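Local coordinates for putative sugar binding protein (Bacteroides vulgatus ATCC 8482, PDB 3KEZ) that probably binds sugars or related nutrients at the bacterial outer membrane, as a calcium-containing member of the SusD family, at residues E14-V19 against C92-M97; S37-G42 against W82-S87; D129-F134 against E168-I173. All blocks are in the same frame, centred on the assembly; numbering follows the deposited sequence.

Contact 1 (E14-V19 against C92-M97)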
loop_
_atom_site.group_PDB
_atom_site.type_symbol
_atom_site.label_atom_id
_atom_site.label_comp_id
_atom_site.label_asym_id
_atom_site.label_seq_id
_atom_site.Cartn_x
_atom_site.Cartn_y
_atom_site.Cartn_z
ATOM N N GLU A 14 14.645 13.436 32.276
ATOM C CA GLU A 14 13.439 14.267 31.991
ATOM C C GLU A 14 13.010 14.184 30.524
ATOM O O GLU A 14 12.516 15.157 29.934
ATOM C CB GLU A 14 13.691 15.712 32.424
ATOM C CG GLU A 14 14.078 15.796 33.906
ATOM C CD GLU A 14 13.571 17.045 34.647
ATOM O OE1 GLU A 14 13.071 17.995 34.026
ATOM O OE2 GLU A 14 13.669 17.055 35.890
ATOM N N THR A 15 13.188 12.995 29.947
ATOM C CA THR A 15 12.769 12.719 28.588
ATOM C C THR A 15 11.896 11.449 28.537
ATOM O O THR A 15 11.684 10.770 29.557
ATOM C CB THR A 15 13.994 12.559 27.635
ATOM O OG1 THR A 15 14.753 11.409 28.015
ATOM C CG2 THR A 15 14.884 13.815 27.653
ATOM N N SER A 16 11.409 11.117 27.351
ATOM C CA SER A 16 10.393 10.075 27.218
ATOM C C SER A 16 10.922 8.649 27.046
ATOM O O SER A 16 10.156 7.713 27.213
ATOM C CB SER A 16 9.444 10.418 26.091
ATOM O OG SER A 16 10.140 10.455 24.884
ATOM N N ILE A 17 12.197 8.461 26.707
ATOM C CA ILE A 17 12.727 7.109 26.536
ATOM C C ILE A 17 13.842 6.900 27.561
ATOM O O ILE A 17 14.855 7.590 27.538
ATOM C CB ILE A 17 13.243 6.875 25.089
ATOM C CG1 ILE A 17 12.178 7.256 24.053
ATOM C CG2 ILE A 17 13.715 5.419 24.875
ATOM C CD1 ILE A 17 11.027 6.335 23.939
ATOM N N ASN A 18 13.603 5.984 28.494
ATOM C CA ASN A 18 14.557 5.598 29.495
ATOM C C ASN A 18 14.849 4.096 29.500
ATOM O O ASN A 18 15.946 3.692 29.845
ATOM C CB ASN A 18 14.015 6.008 30.859
ATOM C CG ASN A 18 14.013 7.512 31.047
ATOM O OD1 ASN A 18 13.009 8.091 31.444
ATOM N ND2 ASN A 18 15.146 8.148 30.770
ATOM N N VAL A 19 13.861 3.275 29.154
ATOM C CA VAL A 19 13.994 1.818 29.184
ATOM C C VAL A 19 13.360 1.263 27.916
ATOM O O VAL A 19 12.625 1.968 27.220
ATOM C CB VAL A 19 13.291 1.238 30.434
ATOM C CG1 VAL A 19 13.983 1.695 31.694
ATOM C CG2 VAL A 19 11.827 1.695 30.497
ATOM N N CYS A 92 8.881 7.490 15.016
ATOM C CA CYS A 92 9.964 6.625 14.581
ATOM C C CYS A 92 11.306 7.263 14.915
ATOM O O CYS A 92 12.172 6.596 15.424
ATOM C CB CYS A 92 9.909 6.349 13.085
ATOM S SG CYS A 92 8.488 5.309 12.550
ATOM N N ASN A 93 11.468 8.554 14.597
ATOM C CA ASN A 93 12.659 9.338 14.958
ATOM C C ASN A 93 12.935 9.342 16.436
ATOM O O ASN A 93 14.080 9.159 16.848
ATOM C CB ASN A 93 12.526 10.785 14.461
ATOM C CG ASN A 93 12.482 10.866 12.940
ATOM O OD1 ASN A 93 12.778 9.871 12.262
ATOM N ND2 ASN A 93 12.127 12.031 12.395
ATOM N N LEU A 94 11.884 9.527 17.237
ATOM C CA LEU A 94 12.012 9.436 18.693
ATOM C C LEU A 94 12.657 8.116 19.081
ATOM O O LEU A 94 13.617 8.097 19.877
ATOM C CB LEU A 94 10.656 9.588 19.390
ATOM C CG LEU A 94 10.668 9.506 20.923
ATOM C CD1 LEU A 94 11.523 10.625 21.555
ATOM C CD2 LEU A 94 9.249 9.535 21.472
ATOM N N ILE A 95 12.162 7.020 18.518
ATOM C CA ILE A 95 12.724 5.714 18.814
ATOM C C ILE A 95 14.177 5.656 18.350
ATOM O O ILE A 95 15.070 5.230 19.092
ATOM C CB ILE A 95 11.939 4.556 18.135
ATOM C CG1 ILE A 95 10.649 4.295 18.886
ATOM C CG2 ILE A 95 12.793 3.240 18.078
ATOM C CD1 ILE A 95 9.595 3.452 18.080
ATOM N N LEU A 96 14.407 6.070 17.112
ATOM C CA LEU A 96 15.700 5.813 16.462
ATOM C C LEU A 96 16.817 6.640 17.094
ATOM O O LEU A 96 17.946 6.169 17.170
ATOM C CB LEU A 96 15.602 6.000 14.938
ATOM C CG LEU A 96 14.762 4.887 14.307
ATOM C CD1 LEU A 96 14.450 5.163 12.848
ATOM C CD2 LEU A 96 15.473 3.487 14.549
HETATM N N MSE A 97 16.486 7.832 17.608
HETATM C CA MSE A 97 17.472 8.668 18.252
HETATM C C MSE A 97 17.826 8.170 19.663
HETATM O O MSE A 97 18.791 8.645 20.275
HETATM C CB MSE A 97 16.965 10.118 18.337
HETATM C CG MSE A 97 16.806 10.833 17.008
HETATM SE SE MSE A 97 15.906 12.534 17.303
HETATM C CE MSE A 97 17.389 13.524 17.956
#

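Contact 2 (S37-G42 against W82-S87)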
loop_
_atom_site.group_PDB
_atom_site.type_symbol
_atom_site.label_atom_id
_atom_site.label_comp_id
_atom_site.label_asym_id
_atom_site.label_seq_id
_atom_site.Cartn_x
_atom_site.Cartn_y
_atom_site.Cartn_z
ATOM N N SER A 37 -8.690 5.450 10.088
ATOM C CA SER A 37 -9.254 5.489 8.745
ATOM C C SER A 37 -8.639 6.640 7.914
ATOM O O SER A 37 -8.712 6.639 6.698
ATOM C CB SER A 37 -10.776 5.589 8.785
ATOM O OG SER A 37 -11.157 6.810 9.403
ATOM N N ASP A 38 -8.017 7.609 8.579
ATOM C CA ASP A 38 -7.260 8.630 7.872
ATOM C C ASP A 38 -5.872 8.138 7.476
ATOM O O ASP A 38 -5.181 8.821 6.727
ATOM C CB ASP A 38 -7.139 9.911 8.719
ATOM C CG ASP A 38 -8.421 10.751 8.707
ATOM O OD1 ASP A 38 -9.332 10.474 7.907
ATOM O OD2 ASP A 38 -8.519 11.683 9.515
ATOM N N ALA A 39 -5.443 7.003 8.021
ATOM C CA ALA A 39 -4.156 6.417 7.668
ATOM C C ALA A 39 -4.406 5.095 6.951
ATOM O O ALA A 39 -5.108 5.075 5.914
ATOM C CB ALA A 39 -3.239 6.258 8.915
ATOM N N TYR A 40 -3.847 4.001 7.469
ATOM C CA TYR A 40 -3.853 2.735 6.754
ATOM C C TYR A 40 -5.138 1.902 6.872
ATOM O O TYR A 40 -5.254 0.840 6.262
ATOM C CB TYR A 40 -2.614 1.907 7.134
ATOM C CG TYR A 40 -1.348 2.556 6.608
ATOM C CD1 TYR A 40 -1.022 2.517 5.216
ATOM C CD2 TYR A 40 -0.514 3.275 7.462
ATOM C CE1 TYR A 40 0.145 3.135 4.736
ATOM C CE2 TYR A 40 0.662 3.906 6.974
ATOM C CZ TYR A 40 0.985 3.824 5.634
ATOM O OH TYR A 40 2.133 4.460 5.195
ATOM N N SER A 41 -6.131 2.378 7.605
ATOM C CA SER A 41 -7.423 1.709 7.563
ATOM C C SER A 41 -8.352 2.388 6.548
ATOM O O SER A 41 -9.500 2.004 6.427
ATOM C CB SER A 41 -8.043 1.652 8.958
ATOM O OG SER A 41 -7.568 0.552 9.707
ATOM N N GLY A 42 -7.856 3.377 5.802
ATOM C CA GLY A 42 -8.707 4.030 4.803
ATOM C C GLY A 42 -7.954 4.800 3.740
ATOM O O GLY A 42 -7.512 4.241 2.724
ATOM N N TRP A 82 -0.648 13.967 4.939
ATOM C CA TRP A 82 0.532 14.698 5.386
ATOM C C TRP A 82 0.783 14.596 6.912
ATOM O O TRP A 82 1.868 14.137 7.365
ATOM C CB TRP A 82 0.349 16.153 4.927
ATOM C CG TRP A 82 1.521 17.037 5.133
ATOM C CD1 TRP A 82 1.791 17.786 6.224
ATOM C CD2 TRP A 82 2.588 17.279 4.192
ATOM N NE1 TRP A 82 2.967 18.491 6.037
ATOM C CE2 TRP A 82 3.476 18.187 4.797
ATOM C CE3 TRP A 82 2.890 16.782 2.915
ATOM C CZ2 TRP A 82 4.648 18.643 4.149
ATOM C CZ3 TRP A 82 4.038 17.249 2.270
ATOM C CH2 TRP A 82 4.904 18.166 2.899
ATOM N N SER A 83 -0.251 14.983 7.681
ATOM C CA SER A 83 -0.161 15.042 9.143
ATOM C C SER A 83 0.061 13.679 9.778
ATOM O O SER A 83 0.914 13.549 10.634
ATOM C CB SER A 83 -1.365 15.770 9.787
ATOM O OG SER A 83 -2.609 15.493 9.155
ATOM N N TYR A 84 -0.680 12.660 9.324
ATOM C CA TYR A 84 -0.562 11.339 9.895
ATOM C C TYR A 84 0.809 10.706 9.599
ATOM O O TYR A 84 1.466 10.179 10.498
ATOM C CB TYR A 84 -1.704 10.425 9.418
ATOM C CG TYR A 84 -2.930 10.518 10.288
ATOM C CD1 TYR A 84 -3.726 11.640 10.252
ATOM C CD2 TYR A 84 -3.277 9.475 11.180
ATOM C CE1 TYR A 84 -4.831 11.762 11.068
ATOM C CE2 TYR A 84 -4.395 9.594 12.026
ATOM C CZ TYR A 84 -5.178 10.737 11.937
ATOM O OH TYR A 84 -6.296 10.910 12.745
ATOM N N LEU A 85 1.262 10.815 8.351
ATOM C CA LEU A 85 2.564 10.246 8.000
ATOM C C LEU A 85 3.725 10.955 8.729
ATOM O O LEU A 85 4.663 10.295 9.198
ATOM C CB LEU A 85 2.733 10.184 6.475
ATOM C CG LEU A 85 1.791 9.137 5.879
ATOM C CD1 LEU A 85 1.634 9.270 4.401
ATOM C CD2 LEU A 85 2.170 7.693 6.294
ATOM N N TYR A 86 3.664 12.286 8.873
ATOM C CA TYR A 86 4.713 12.996 9.570
ATOM C C TYR A 86 4.651 12.737 11.071
ATOM O O TYR A 86 5.692 12.688 11.746
ATOM C CB TYR A 86 4.720 14.504 9.244
ATOM C CG TYR A 86 5.560 14.772 8.001
ATOM C CD1 TYR A 86 6.943 14.482 7.975
ATOM C CD2 TYR A 86 4.963 15.227 6.825
ATOM C CE1 TYR A 86 7.688 14.670 6.843
ATOM C CE2 TYR A 86 5.697 15.428 5.682
ATOM C CZ TYR A 86 7.052 15.144 5.681
ATOM O OH TYR A 86 7.763 15.387 4.546
ATOM N N SER A 87 3.447 12.557 11.606
ATOM C CA SER A 87 3.299 12.098 12.998
ATOM C C SER A 87 4.003 10.766 13.258
ATOM O O SER A 87 4.785 10.627 14.209
ATOM C CB SER A 87 1.823 11.958 13.333
ATOM O OG SER A 87 1.661 11.526 14.653
#

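Contact 3 (D129-F134 against E168-I173)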
loop_
_atom_site.group_PDB
_atom_site.type_symbol
_atom_site.label_atom_id
_atom_site.label_comp_id
_atom_site.label_asym_id
_atom_site.label_seq_id
_atom_site.Cartn_x
_atom_site.Cartn_y
_atom_site.Cartn_z
ATOM N N ASP A 129 5.196 6.614 1.184
ATOM C CA ASP A 129 3.843 7.065 0.911
ATOM C C ASP A 129 3.787 8.573 0.688
ATOM O O ASP A 129 3.121 9.040 -0.238
ATOM C CB ASP A 129 2.850 6.590 1.995
ATOM C CG ASP A 129 2.263 5.235 1.686
ATOM O OD1 ASP A 129 1.871 5.063 0.515
ATOM O OD2 ASP A 129 2.215 4.334 2.575
ATOM N N LEU A 130 4.488 9.352 1.504
ATOM C CA LEU A 130 4.497 10.795 1.282
ATOM C C LEU A 130 5.083 11.081 -0.115
ATOM O O LEU A 130 4.584 11.915 -0.833
ATOM C CB LEU A 130 5.290 11.560 2.360
ATOM C CG LEU A 130 4.650 11.797 3.739
ATOM C CD1 LEU A 130 5.727 12.181 4.755
ATOM C CD2 LEU A 130 3.602 12.882 3.668
ATOM N N THR A 131 6.123 10.369 -0.493
ATOM C CA THR A 131 6.825 10.678 -1.736
ATOM C C THR A 131 5.982 10.327 -2.953
ATOM O O THR A 131 5.922 11.084 -3.900
ATOM C CB THR A 131 8.196 9.960 -1.742
ATOM O OG1 THR A 131 8.970 10.411 -0.619
ATOM C CG2 THR A 131 8.981 10.243 -3.053
ATOM N N ARG A 132 5.292 9.195 -2.926
ATOM C CA ARG A 132 4.441 8.830 -4.067
ATOM C C ARG A 132 3.126 9.619 -4.159
ATOM O O ARG A 132 2.591 9.840 -5.272
ATOM C CB ARG A 132 4.216 7.323 -4.169
ATOM C CG ARG A 132 3.480 6.665 -3.077
ATOM C CD ARG A 132 3.514 5.158 -3.296
ATOM N NE ARG A 132 2.812 4.481 -2.223
ATOM C CZ ARG A 132 2.308 3.253 -2.261
ATOM N NH1 ARG A 132 2.397 2.492 -3.347
ATOM N NH2 ARG A 132 1.672 2.792 -1.190
ATOM N N ILE A 133 2.644 10.092 -3.017
ATOM C CA ILE A 133 1.418 10.902 -2.966
ATOM C C ILE A 133 1.669 12.335 -3.449
ATOM O O ILE A 133 0.850 12.861 -4.206
ATOM C CB ILE A 133 0.743 10.896 -1.554
ATOM C CG1 ILE A 133 0.171 9.519 -1.224
ATOM C CG2 ILE A 133 -0.413 11.988 -1.419
ATOM C CD1 ILE A 133 -0.157 9.339 0.290
ATOM N N PHE A 134 2.787 12.935 -3.031
ATOM C CA PHE A 134 3.020 14.366 -3.225
ATOM C C PHE A 134 4.105 14.727 -4.259
ATOM O O PHE A 134 4.282 15.911 -4.544
ATOM C CB PHE A 134 3.344 15.061 -1.887
ATOM C CG PHE A 134 2.175 15.066 -0.898
ATOM C CD1 PHE A 134 1.144 15.971 -1.029
ATOM C CD2 PHE A 134 2.121 14.132 0.133
ATOM C CE1 PHE A 134 0.060 15.953 -0.154
ATOM C CE2 PHE A 134 1.052 14.130 1.050
ATOM C CZ PHE A 134 0.026 15.006 0.896
ATOM N N GLU A 168 16.314 12.124 -3.344
ATOM C CA GLU A 168 16.841 12.160 -1.978
ATOM C C GLU A 168 15.957 11.361 -1.050
ATOM O O GLU A 168 16.449 10.632 -0.172
ATOM C CB GLU A 168 16.978 13.606 -1.449
ATOM C CG GLU A 168 18.028 14.338 -2.200
ATOM C CD GLU A 168 18.047 15.822 -1.932
ATOM O OE1 GLU A 168 17.010 16.460 -1.665
ATOM O OE2 GLU A 168 19.143 16.337 -2.028
ATOM N N CYS A 169 14.650 11.476 -1.260
ATOM C CA CYS A 169 13.696 10.711 -0.466
ATOM C C CYS A 169 13.877 9.205 -0.634
ATOM O O CYS A 169 13.832 8.467 0.358
ATOM C CB CYS A 169 12.249 11.116 -0.764
ATOM S SG CYS A 169 11.824 12.775 -0.195
ATOM N N TYR A 170 14.061 8.752 -1.875
ATOM C CA TYR A 170 14.271 7.324 -2.149
ATOM C C TYR A 170 15.539 6.820 -1.475
ATOM O O TYR A 170 15.582 5.670 -0.986
ATOM C CB TYR A 170 14.306 7.040 -3.671
ATOM C CG TYR A 170 12.946 6.701 -4.264
ATOM C CD1 TYR A 170 11.985 7.688 -4.517
ATOM C CD2 TYR A 170 12.615 5.370 -4.549
ATOM C CE1 TYR A 170 10.716 7.358 -5.066
ATOM C CE2 TYR A 170 11.354 5.024 -5.072
ATOM C CZ TYR A 170 10.413 6.018 -5.333
ATOM O OH TYR A 170 9.203 5.616 -5.842
ATOM N N THR A 171 16.586 7.656 -1.470
ATOM C CA THR A 171 17.816 7.283 -0.770
ATOM C C THR A 171 17.510 6.922 0.687
ATOM O O THR A 171 17.977 5.902 1.176
ATOM C CB THR A 171 18.867 8.389 -0.881
ATOM O OG1 THR A 171 19.180 8.572 -2.272
ATOM C CG2 THR A 171 20.107 8.046 -0.119
ATOM N N GLU A 172 16.692 7.753 1.340
ATOM C CA GLU A 172 16.314 7.573 2.758
ATOM C C GLU A 172 15.393 6.380 2.946
ATOM O O GLU A 172 15.571 5.597 3.904
ATOM C CB GLU A 172 15.655 8.839 3.321
ATOM C CG GLU A 172 16.541 10.044 3.464
ATOM C CD GLU A 172 17.913 9.737 4.082
ATOM O OE1 GLU A 172 17.989 9.054 5.125
ATOM O OE2 GLU A 172 18.921 10.154 3.492
ATOM N N ILE A 173 14.422 6.236 2.036
ATOM C CA ILE A 173 13.449 5.147 2.057
ATOM C C ILE A 173 14.198 3.825 1.979
ATOM O O ILE A 173 14.013 2.951 2.824
ATOM C CB ILE A 173 12.411 5.227 0.922
ATOM C CG1 ILE A 173 11.521 6.472 1.115
ATOM C CG2 ILE A 173 11.553 3.917 0.890
ATOM C CD1 ILE A 173 10.814 7.043 -0.174
#

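Contact 1 (E14-V19 against C92-M97)
Leu94 reaches out from the last turns of helix 80-96 to meet Ser16 and Ile17 in the loop that precedes helix 20-34. Its CB leaves the helix toward that loop but does not itself come into contact with it. With CG anti to the backbone N (chi1 180°), the side chain extends outward, and CG is the first atom to arrive, lying 4.1 Å from Ile17 CG1. Beyond it the two methyls form a fork closed by the hydroxyl of Ser16: Leu94 CD1 and Ser16 OG are 3.6 Å apart, and Leu94 CD2 lies at the same 3.6 Å from Ser16 OG. The oxygen thus sits over the open end of the fork, nearly equidistant from both prongs, in van der Waals contact.

Ile17 comes to the leucine through CG1, the ethyl branch, and the two side chains cross obliquely. The isoleucine is the buried member of the trio, whereas Ser16 is exposed, so the contact grades from apolar to polar across the width of one leucine. No hydrogen bond joins the two segments. Other neighbours enclose Ile17: Ile23 and Thr26 of helix 20-34, and Leu102. Ile95 points away from the loop and touches Ile23 and Leu27 of that same helix.

The result is an irregular N-terminal segment packed against the C-terminal turns of helix 80-96, closing the outer edge of the apolar seam between helices 20-34 and 80-96 in the largely helical part of this SusD-family fold.

Contact 2 (S37-G42 against W82-S87)
Ala39 and Tyr40 open a type I beta turn, Ala39 to Gly42, and Asp38 just precedes it; all three pack against Tyr84 and Leu85 of helix 80-96. The turn ends the loop between helix 20-34 and helix 43-50, with Gly42 at the N-cap of the latter. In the same turn, Ser41 OG hydrogen-bonds to ND2 of Asn261, a ligand of the calcium ion.

A CH-pi contact holds the outer side. Asp38 CB lies over one face of the Tyr84 ring, 4.0 Å from its centroid and 20° off the normal, displaced toward CE1 and CZ. The carboxylate stands almost perpendicular to the ring, its plane turned 89° from it; the methylene lies over the ring, with OD2 reaching past its CE1-OH side.

Apolar contact continues inward. Ala39 CB comes obliquely from the same side of the ring plane, 3.9 Å from Tyr84 CD2, so that the phenol spans two successive loop residues. A serine in place of Tyr84 would probably open a gap between the loop and the helix, leaving Asp38 CB and Ala39 CB without the surface they rest on.

The third interaction is mixed. The Tyr40 side chain crosses Leu85 at about a right angle while its hydroxyl hydrogen-bonds to Asp129 on helix 109-134, satisfying a buried polar group. Beside that bond, the methyl Leu85 CD2 sits 3.4 Å from Tyr40 OH.

Contact 3 (D129-F134 against E168-I173)
Helices 129-134 and 168-173 run nearly antiparallel, at 153° between their N-to-C directions and with their axes 10.4 Å apart at closest, and Thr131 faces Cys169 where the backbones draw nearest. Thr131 carries the whole contact from its side; its two branches share Cys169 CB, OG1 also meeting Ile173 and CG2 Tyr170.

Its hydroxyl branch lies beside the backbone N (chi1 -60°), a position from which OG1 can hydrogen-bond to Leu127 O one turn back in its own helix. The buried hydroxyl is thereby satisfied, and it meets the opposing helix by van der Waals contact: OG1 of Thr131 comes to 3.4 Å from Cys169 CB and 3.7 Å from Cys169 SG. Ile173, one turn further along the second helix, adds its terminal methyl, with CD1 3.9 Å from Thr131 OG1. The methyl branch turns to the aromatic neighbour, placing Thr131 CG2 3.9 Å from Tyr170 CE1 in an oblique approach. Tyr170 and Ile173 continue onto Val205 of helix 195-209, so the seam extends into a third helix.

On the flank of helix 129-134 a salt bridge ties Arg132 to Asp129. The guanidinium grips side-on, with NE and NH2 converging on a single oxygen: Arg132 NH2 is 2.8 Å from Asp129 OD1, and Arg132 NE is 3.0 Å from Asp129 OD1. Both nitrogens come from the same face of the carboxylate, NE the more steeply at 36° out of its plane. Arg132 NH1 bonds to Tyr208 OH, which further fixes the rotation of the group.

Near-antiparallel helices, one threonine set among Cys169, Tyr170 and Ile173, with a third helix alongside, are consistent with the TPR-like helical packing of the SusD family.

How the contacts relate
Contacts 2 and 3 are buried, whereas contact 1 lies toward the periphery, about 28 Å from the centre of the chain, and is partly open. Contacts 1 and 2 use successive parts of helix 80-96, each setting a loop that flanks helix 20-34 against it, one before and one after. Contact 3 instead joins two helices. Their chemistry follows: a forked leucine under a serine hydroxyl at the edge, an aromatic face beneath a loop in contact 2, and a threonine among a cysteine, an isoleucine and a tyrosine between helices in contact 3. Contacts 2 and 3 touch directly, as Leu85 and Tyr86 pack on Leu130 and Trp82 meets Phe134 edge-to-face.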